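Long-range contact in Endonuclease/exonuclease/phosphatase (Beutenbergia cavernae DSM 12333, PDB 4RUW), which belongs to the endonuclease/exonuclease/phosphatase family, with a DNase I-like domain followed by an Ig-like one, and carries a bound zinc ion: residues R179-V184 with V196-S202. Numbering follows the deposited sequence.
Sequences RSLLTV and VHATHLS
Leu182 with Ala198 and Val184 with Val196 form antiparallel hydrogen-bonded pairs, the two strands running at 163° to each other, with Leu182 N bonded to Ala198 O at 2.9 Å. The branched side chains of Leu182, Val184 and Val196 and the methyl of Ala198 share one face, their apolar bulk suiting the buried side between the two sheets, against Val93 and Val151. On the other face Thr183 lies alongside His197: its OG1, anti to the carbonyl carbon (chi1 -61°), forms a hydrogen bond with ND1 of His197 near the ring plane (2.8 Å), while its methyl CG2 touches CE1. Toward the Arg179 end the direct ladder gives way to substitutes. Thr199 OG1 bonds Ser180 O at 2.8 Å from above the carbonyl plane, and a water bridges Ser180 N and His200 O. Arg179, long enough to span the widening gap, bends at chi2 to set NH1 over the face of the His200 ring, 3.4 Å from CE1, with the planes 54° apart. Leu201 O lies over one guanidinium face, and a second water joins Arg179 NE to Ser202 OG, which Gln216 and Asn168 also bind. This is a beta hairpin within one sheet of the two-sheet DNase I-like sandwich.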
loop_
_atom_site.group_PDB
_atom_site.type_symbol
_atom_site.label_atom_id
_atom_site.label_comp_id
_atom_site.label_asym_id
_atom_site.label_seq_id
_atom_site.Cartn_x
_atom_site.Cartn_y
_atom_site.Cartn_z
ATOM N N ARG A 179 1.094 -8.391 -15.240
ATOM C CA ARG A 179 0.807 -8.033 -13.849
ATOM C C ARG A 179 -0.449 -8.762 -13.402
ATOM O O ARG A 179 -1.349 -9.025 -14.215
ATOM C CB ARG A 179 0.572 -6.523 -13.720
ATOM C CG ARG A 179 1.703 -5.660 -14.268
ATOM C CD ARG A 179 3.018 -5.891 -13.559
ATOM N NE ARG A 179 4.065 -5.076 -14.165
ATOM C CZ ARG A 179 5.302 -4.978 -13.699
ATOM N NH1 ARG A 179 5.646 -5.649 -12.610
ATOM N NH2 ARG A 179 6.185 -4.200 -14.315
ATOM N N SER A 180 -0.541 -9.082 -12.116
ATOM C CA SER A 180 -1.768 -9.672 -11.589
ATOM C C SER A 180 -1.940 -9.378 -10.111
ATOM O O SER A 180 -1.011 -8.907 -9.441
ATOM C CB SER A 180 -1.803 -11.183 -11.830
ATOM O OG SER A 180 -0.836 -11.847 -11.033
ATOM N N LEU A 181 -3.141 -9.659 -9.618
ATOM C CA LEU A 181 -3.494 -9.532 -8.216
ATOM C C LEU A 181 -3.691 -10.926 -7.639
ATOM O O LEU A 181 -4.371 -11.757 -8.251
ATOM C CB LEU A 181 -4.798 -8.749 -8.102
ATOM C CG LEU A 181 -5.515 -8.788 -6.758
ATOM C CD1 LEU A 181 -4.737 -8.031 -5.706
ATOM C CD2 LEU A 181 -6.925 -8.244 -6.893
ATOM N N LEU A 182 -3.081 -11.186 -6.483
ATOM C CA LEU A 182 -3.268 -12.435 -5.754
ATOM C C LEU A 182 -4.054 -12.145 -4.482
ATOM O O LEU A 182 -3.681 -11.272 -3.707
ATOM C CB LEU A 182 -1.916 -13.047 -5.390
ATOM C CG LEU A 182 -1.946 -14.220 -4.409
ATOM C CD1 LEU A 182 -2.772 -15.377 -4.969
ATOM C CD2 LEU A 182 -0.535 -14.663 -4.063
ATOM N N THR A 183 -5.144 -12.877 -4.266
ATOM C CA THR A 183 -5.940 -12.709 -3.059
ATOM C C THR A 183 -6.054 -14.035 -2.324
ATOM O O THR A 183 -6.375 -15.058 -2.925
ATOM C CB THR A 183 -7.352 -12.176 -3.400
ATOM O OG1 THR A 183 -7.227 -10.904 -4.045
ATOM C CG2 THR A 183 -8.205 -12.043 -2.146
ATOM N N VAL A 184 -5.792 -14.011 -1.022
ATOM C CA VAL A 184 -5.953 -15.193 -0.194
ATOM C C VAL A 184 -6.376 -14.769 1.206
ATOM O O VAL A 184 -5.984 -13.716 1.685
ATOM C CB VAL A 184 -4.665 -16.045 -0.169
ATOM C CG1 VAL A 184 -3.529 -15.317 0.544
ATOM C CG2 VAL A 184 -4.942 -17.424 0.427
ATOM N N VAL A 196 -5.967 -10.987 2.373
ATOM C CA VAL A 196 -4.711 -10.405 1.925
ATOM C C VAL A 196 -4.701 -10.282 0.412
ATOM O O VAL A 196 -4.834 -11.287 -0.300
ATOM C CB VAL A 196 -3.524 -11.277 2.399
ATOM C CG1 VAL A 196 -2.194 -10.708 1.910
ATOM C CG2 VAL A 196 -3.529 -11.428 3.912
ATOM N N HIS A 197 -4.560 -9.049 -0.067
ATOM C CA HIS A 197 -4.439 -8.764 -1.486
ATOM C C HIS A 197 -3.005 -8.345 -1.769
ATOM O O HIS A 197 -2.505 -7.386 -1.174
ATOM C CB HIS A 197 -5.377 -7.624 -1.886
ATOM C CG HIS A 197 -6.819 -7.872 -1.583
ATOM N ND1 HIS A 197 -7.628 -8.670 -2.376
ATOM C CD2 HIS A 197 -7.614 -7.415 -0.588
ATOM C CE1 HIS A 197 -8.847 -8.686 -1.877
ATOM N NE2 HIS A 197 -8.870 -7.924 -0.792
ATOM N N ALA A 198 -2.351 -9.063 -2.681
ATOM C CA ALA A 198 -0.941 -8.861 -3.019
ATOM C C ALA A 198 -0.828 -8.490 -4.485
ATOM O O ALA A 198 -1.348 -9.212 -5.344
ATOM C CB ALA A 198 -0.173 -10.144 -2.769
ATOM N N THR A 199 -0.150 -7.393 -4.806
ATOM C CA THR A 199 0.008 -7.057 -6.207
ATOM C C THR A 199 1.273 -6.248 -6.464
ATOM O O THR A 199 2.060 -5.963 -5.545
ATOM C CB THR A 199 -1.261 -6.353 -6.772
ATOM O OG1 THR A 199 -1.231 -6.368 -8.207
ATOM C CG2 THR A 199 -1.356 -4.923 -6.291
ATOM N N HIS A 200 1.452 -5.898 -7.733
ATOM C CA HIS A 200 2.627 -5.203 -8.240
ATOM C C HIS A 200 2.142 -4.609 -9.568
ATOM O O HIS A 200 1.730 -5.344 -10.472
ATOM C CB HIS A 200 3.769 -6.216 -8.428
ATOM C CG HIS A 200 5.062 -5.636 -8.908
ATOM N ND1 HIS A 200 6.177 -6.419 -9.093
ATOM C CD2 HIS A 200 5.424 -4.373 -9.241
ATOM C CE1 HIS A 200 7.174 -5.667 -9.525
ATOM N NE2 HIS A 200 6.742 -4.426 -9.632
ATOM N N LEU A 201 2.107 -3.282 -9.663
ATOM C CA LEU A 201 1.572 -2.628 -10.857
ATOM C C LEU A 201 2.675 -2.268 -11.848
ATOM O O LEU A 201 3.859 -2.309 -11.498
ATOM C CB LEU A 201 0.794 -1.365 -10.474
ATOM C CG LEU A 201 -0.317 -1.546 -9.442
ATOM C CD1 LEU A 201 -1.049 -0.242 -9.257
ATOM C CD2 LEU A 201 -1.273 -2.679 -9.809
ATOM N N SER A 202 2.295 -1.879 -13.062
ATOM C CA SER A 202 3.279 -1.426 -14.033
ATOM C C SER A 202 4.070 -0.233 -13.516
ATOM O O SER A 202 3.603 0.521 -12.668
ATOM C CB SER A 202 2.596 -1.008 -15.329
ATOM O OG SER A 202 2.023 -2.105 -16.003
HETATM O O HOH W 1 3.566 -4.075 -16.846
HETATM O O HOH W 2 1.836 -8.100 -10.627
#